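Local coordinates for protein Niban 2 (Homo sapiens, PDB 7CTP), which may suppress apoptosis and promote melanoma cell invasion, and carries a PH domain beside a largely helical body, at residues K22-F27 and N238-E243; N231-L236 and M277-A282. All blocks are in the same frame, centred on the assembly; numbering follows the deposited sequence.

Interaction 1: K22-F27 and N238-E243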
# COMPACT_ATOMS: atom_id res chain seq x y z
N LYS A 22 -6.20 -21.90 -12.74
CA LYS A 22 -5.35 -22.77 -11.94
C LYS A 22 -4.58 -21.98 -10.89
O LYS A 22 -4.43 -22.43 -9.75
CB LYS A 22 -4.41 -23.54 -12.86
CG LYS A 22 -5.18 -24.48 -13.78
CD LYS A 22 -4.30 -25.29 -14.70
CE LYS A 22 -5.16 -26.12 -15.65
NZ LYS A 22 -4.34 -26.82 -16.68
N ILE A 23 -4.09 -20.78 -11.25
CA ILE A 23 -3.43 -19.92 -10.28
C ILE A 23 -4.40 -19.50 -9.18
O ILE A 23 -4.07 -19.51 -7.99
CB ILE A 23 -2.82 -18.69 -10.97
CG1 ILE A 23 -1.63 -19.09 -11.82
CG2 ILE A 23 -2.39 -17.64 -9.92
CD1 ILE A 23 -1.27 -18.04 -12.86
N LEU A 24 -5.61 -19.09 -9.57
CA LEU A 24 -6.56 -18.64 -8.56
C LEU A 24 -6.94 -19.76 -7.61
O LEU A 24 -7.07 -19.54 -6.40
CB LEU A 24 -7.80 -18.05 -9.22
CG LEU A 24 -7.50 -16.76 -9.98
CD1 LEU A 24 -8.68 -16.44 -10.90
CD2 LEU A 24 -7.23 -15.60 -9.03
N THR A 25 -7.12 -20.98 -8.14
CA THR A 25 -7.43 -22.13 -7.28
C THR A 25 -6.34 -22.35 -6.24
O THR A 25 -6.62 -22.52 -5.05
CB THR A 25 -7.62 -23.39 -8.13
OG1 THR A 25 -8.80 -23.26 -8.92
CG2 THR A 25 -7.72 -24.64 -7.24
N GLU A 26 -5.07 -22.34 -6.67
CA GLU A 26 -3.98 -22.54 -5.73
C GLU A 26 -3.91 -21.42 -4.71
O GLU A 26 -3.76 -21.67 -3.51
CB GLU A 26 -2.65 -22.69 -6.47
CG GLU A 26 -1.54 -23.25 -5.55
CD GLU A 26 -0.17 -23.29 -6.21
OE1 GLU A 26 0.83 -23.39 -5.46
OE2 GLU A 26 -0.10 -23.22 -7.45
N PHE A 27 -4.04 -20.16 -5.17
CA PHE A 27 -4.07 -19.05 -4.22
C PHE A 27 -5.20 -19.20 -3.21
O PHE A 27 -5.02 -18.94 -2.01
CB PHE A 27 -4.22 -17.70 -4.92
CG PHE A 27 -4.52 -16.59 -3.94
CD1 PHE A 27 -3.49 -16.05 -3.19
CD2 PHE A 27 -5.83 -16.19 -3.67
CE1 PHE A 27 -3.75 -15.07 -2.24
CE2 PHE A 27 -6.09 -15.22 -2.72
CZ PHE A 27 -5.05 -14.66 -2.00
N ASN A 238 -2.33 -8.66 -10.31
CA ASN A 238 -0.88 -8.51 -10.40
C ASN A 238 -0.18 -9.86 -10.21
O ASN A 238 0.81 -10.15 -10.88
CB ASN A 238 -0.36 -7.52 -9.36
CG ASN A 238 -0.85 -6.09 -9.57
OD1 ASN A 238 -1.29 -5.70 -10.66
ND2 ASN A 238 -0.77 -5.29 -8.50
N LEU A 239 -0.66 -10.66 -9.25
CA LEU A 239 -0.09 -11.99 -9.01
C LEU A 239 -0.15 -12.85 -10.26
O LEU A 239 0.85 -13.48 -10.65
CB LEU A 239 -0.83 -12.67 -7.87
CG LEU A 239 -0.29 -13.99 -7.34
CD1 LEU A 239 1.01 -13.76 -6.56
CD2 LEU A 239 -1.34 -14.63 -6.45
N VAL A 240 -1.33 -12.93 -10.89
CA VAL A 240 -1.51 -13.71 -12.11
C VAL A 240 -0.62 -13.18 -13.23
O VAL A 240 0.06 -13.96 -13.92
CB VAL A 240 -2.99 -13.73 -12.52
CG1 VAL A 240 -3.15 -14.41 -13.90
CG2 VAL A 240 -3.82 -14.46 -11.48
N MET A 241 -0.63 -11.86 -13.46
CA MET A 241 0.16 -11.30 -14.55
C MET A 241 1.65 -11.56 -14.35
O MET A 241 2.38 -11.83 -15.32
CB MET A 241 -0.09 -9.80 -14.70
CG MET A 241 -1.50 -9.42 -15.14
SD MET A 241 -2.01 -10.11 -16.73
CE MET A 241 -0.91 -9.23 -17.85
N GLU A 242 2.13 -11.46 -13.11
CA GLU A 242 3.54 -11.74 -12.84
C GLU A 242 3.89 -13.16 -13.26
O GLU A 242 4.95 -13.40 -13.86
CB GLU A 242 3.85 -11.52 -11.36
CG GLU A 242 5.25 -11.98 -10.93
CD GLU A 242 5.48 -11.85 -9.43
OE1 GLU A 242 4.63 -12.30 -8.63
OE2 GLU A 242 6.52 -11.28 -9.06
N GLU A 243 3.00 -14.10 -12.99
CA GLU A 243 3.29 -15.50 -13.28
C GLU A 243 3.14 -15.81 -14.77
O GLU A 243 3.97 -16.52 -15.34
CB GLU A 243 2.37 -16.39 -12.44
CG GLU A 243 2.73 -17.86 -12.50
CD GLU A 243 2.12 -18.66 -11.37
OE1 GLU A 243 1.94 -18.12 -10.26
OE2 GLU A 243 1.82 -19.85 -11.61
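I23 and E243 reach toward each other tip to tip, an aliphatic branch against a carboxylate. CG1 of I23 lies 3.5 Å from OE2 of E243, and CD1 of I23 sits 3.8 Å from CD of the same glutamate. E243 gets there with CG anti to its backbone N (chi1 -171°) and an extended chain beyond. This is van der Waals contact, with no hydrogen bond between the two segments. The polar end of E243 has its partner elsewhere: OE1 is hydrogen-bonded to the hydroxyl of Y215, on helix 204-218. Y215 also touches the side chain of I23. An alanine in place of E243 would probably leave the Y215 hydroxyl without this partner and open a gap beside CG1 of I23, where the carboxylate packed.

The other branch of I23 works separately. CG2 meets CG2 of V240 at 3.8 Å, the two side chains crossing obliquely. CD2 of L24 comes to the same V240 methyl at a looser 4.4 Å.

The contact is plain helix-helix packing in the helical part of the protein. It joins the long helix 10-48 to helix 232-252. The local axes stay 10.5 Å apart and run 125° from one another, nearer antiparallel than parallel. I23 and V240 have the closest CA atoms, at 6.8 Å.

Further along, the ring of F27 meets L239 at a slant. Its CD1 is 4.2 Å from CD2 of L239. The F27 ring also meets the ring of F208, on helix 204-218.

Interaction 2: N231-L236 and M277-A282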
# COMPACT_ATOMS: atom_id res chain seq x y z
N ASN A 231 -6.41 -2.84 -4.16
CA ASN A 231 -7.34 -3.70 -3.43
C ASN A 231 -7.06 -5.17 -3.74
O ASN A 231 -6.15 -5.51 -4.50
CB ASN A 231 -8.79 -3.31 -3.75
CG ASN A 231 -9.14 -3.42 -5.23
OD1 ASN A 231 -8.78 -4.39 -5.90
ND2 ASN A 231 -9.85 -2.42 -5.76
N GLU A 232 -7.85 -6.05 -3.14
CA GLU A 232 -7.57 -7.49 -3.25
C GLU A 232 -7.58 -7.96 -4.70
O GLU A 232 -6.72 -8.76 -5.11
CB GLU A 232 -8.59 -8.28 -2.44
CG GLU A 232 -8.48 -8.09 -0.95
CD GLU A 232 -9.40 -7.02 -0.44
OE1 GLU A 232 -9.85 -7.14 0.73
OE2 GLU A 232 -9.69 -6.06 -1.19
N VAL A 233 -8.57 -7.52 -5.48
CA VAL A 233 -8.67 -8.01 -6.86
C VAL A 233 -7.50 -7.49 -7.70
O VAL A 233 -6.98 -8.20 -8.56
CB VAL A 233 -10.03 -7.63 -7.47
CG1 VAL A 233 -10.11 -8.14 -8.91
CG2 VAL A 233 -11.17 -8.23 -6.65
N GLN A 234 -7.09 -6.23 -7.48
CA GLN A 234 -5.95 -5.69 -8.22
C GLN A 234 -4.69 -6.47 -7.89
O GLN A 234 -3.88 -6.79 -8.78
CB GLN A 234 -5.77 -4.21 -7.87
CG GLN A 234 -6.87 -3.31 -8.44
CD GLN A 234 -6.72 -1.87 -8.00
OE1 GLN A 234 -6.58 -1.59 -6.81
NE2 GLN A 234 -6.76 -0.94 -8.95
N ILE A 235 -4.49 -6.80 -6.62
CA ILE A 235 -3.30 -7.54 -6.21
C ILE A 235 -3.31 -8.94 -6.80
O ILE A 235 -2.29 -9.44 -7.27
CB ILE A 235 -3.19 -7.56 -4.68
CG1 ILE A 235 -2.90 -6.14 -4.17
CG2 ILE A 235 -2.14 -8.58 -4.22
CD1 ILE A 235 -3.12 -5.98 -2.66
N LEU A 236 -4.47 -9.61 -6.75
CA LEU A 236 -4.59 -10.92 -7.38
C LEU A 236 -4.31 -10.85 -8.87
O LEU A 236 -3.70 -11.76 -9.44
CB LEU A 236 -5.98 -11.48 -7.15
CG LEU A 236 -6.20 -12.29 -5.89
CD1 LEU A 236 -7.65 -12.74 -5.90
CD2 LEU A 236 -5.25 -13.48 -5.89
N MET A 277 -9.06 -9.11 -18.52
CA MET A 277 -9.62 -10.46 -18.47
C MET A 277 -9.31 -11.13 -17.14
O MET A 277 -10.19 -11.74 -16.50
CB MET A 277 -9.02 -11.25 -19.63
CG MET A 277 -9.75 -12.45 -20.09
SD MET A 277 -8.65 -13.15 -21.34
CE MET A 277 -8.50 -14.78 -20.63
N VAL A 278 -8.05 -11.04 -16.71
CA VAL A 278 -7.63 -11.60 -15.43
C VAL A 278 -8.38 -10.95 -14.28
O VAL A 278 -8.83 -11.62 -13.34
CB VAL A 278 -6.11 -11.45 -15.27
CG1 VAL A 278 -5.70 -11.68 -13.82
CG2 VAL A 278 -5.38 -12.40 -16.22
N TYR A 279 -8.48 -9.61 -14.30
CA TYR A 279 -9.15 -8.89 -13.22
C TYR A 279 -10.58 -9.38 -13.03
O TYR A 279 -11.01 -9.64 -11.90
CB TYR A 279 -9.13 -7.38 -13.51
CG TYR A 279 -9.82 -6.52 -12.45
CD1 TYR A 279 -11.21 -6.38 -12.43
CD2 TYR A 279 -9.08 -5.86 -11.48
CE1 TYR A 279 -11.84 -5.60 -11.47
CE2 TYR A 279 -9.71 -5.07 -10.52
CZ TYR A 279 -11.09 -4.96 -10.52
OH TYR A 279 -11.72 -4.19 -9.56
N GLU A 280 -11.33 -9.51 -14.13
CA GLU A 280 -12.72 -9.94 -13.98
C GLU A 280 -12.80 -11.38 -13.47
O GLU A 280 -13.66 -11.70 -12.64
CB GLU A 280 -13.47 -9.80 -15.30
CG GLU A 280 -13.73 -8.34 -15.70
CD GLU A 280 -14.48 -7.54 -14.64
OE1 GLU A 280 -15.39 -8.10 -14.00
OE2 GLU A 280 -14.15 -6.35 -14.44
N GLN A 281 -11.90 -12.25 -13.94
CA GLN A 281 -11.90 -13.63 -13.47
C GLN A 281 -11.54 -13.72 -11.99
O GLN A 281 -12.18 -14.44 -11.21
CB GLN A 281 -10.95 -14.45 -14.34
CG GLN A 281 -11.11 -15.95 -14.20
CD GLN A 281 -10.26 -16.71 -15.19
OE1 GLN A 281 -9.87 -16.17 -16.24
NE2 GLN A 281 -9.97 -17.96 -14.89
N ALA A 282 -10.51 -12.97 -11.58
CA ALA A 282 -10.08 -12.97 -10.19
C ALA A 282 -11.17 -12.40 -9.29
O ALA A 282 -11.39 -12.90 -8.17
CB ALA A 282 -8.78 -12.17 -10.04
O HOH W 1 -10.47 -2.05 -8.66
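V233 sets one methyl almost squarely over the ring of Y279, a CH-pi contact. Its CG1 is 3.5 Å from the ring centroid and only 14° off the ring normal. The two side chains cross at about a right angle. With CG1 anti to the backbone N, V233 turns this methyl to the ring. The same methyl also lies 3.5 Å from the backbone O of Y279, so it touches both the ring and the backbone that carries it.

The segment 231-236 opens helix 232-252 with a capping box. N231 is the N-cap. Its OD1 accepts from the backbone N of Q234 at 3.0 Å, and the Q234 side chain returns the bond, OE1 accepting from the backbone N of N231 on a lone pair in the carbonyl plane. Both bonds are close to straight, with N-H...O angles of 165° and 161°. The start of this helix packs on the long helix 260-337, with local axes 8.8 Å apart.

Q234 also touches the tyrosine. Its CG lies near the ring plane, at the edge, 3.9 Å from CE2 of Y279. The amide and the ring are nearly perpendicular. The far end of the amide is held as well, NE2 of Q234 bonding to OD1 of N117.

Past the ring, the packing turns purely aliphatic. CB of L236 meets CB of A282 at 4.1 Å, and CG1 of V233 reaches the same alanine methyl more loosely. L236 also touches F27 of helix 10-48 and F208 of helix 204-218.

A water ties the cap to the tyrosine. It accepts from ND2 of N231 and lies 2.6 Å from OH of Y279.

Overall arrangement
Both interactions are largely buried and share helix 232-252. Interaction 2 uses its N-terminal start, against helix 260-337. Interaction 1 uses the next turns, against helix 10-48. The centres are 9 Å apart, and the two contacts meet directly: F27 packs on L236, V240 on V278, and L24 on the backbone of A282. The three helices are thus joined pairwise around one apolar region. The chemistry differs at the margins. In interaction 1 the polar group is a partly exposed carboxylate, held by a tyrosine of helix 204-218. In interaction 2 the polar side is the helix cap, linked by water to a partly exposed tyrosine.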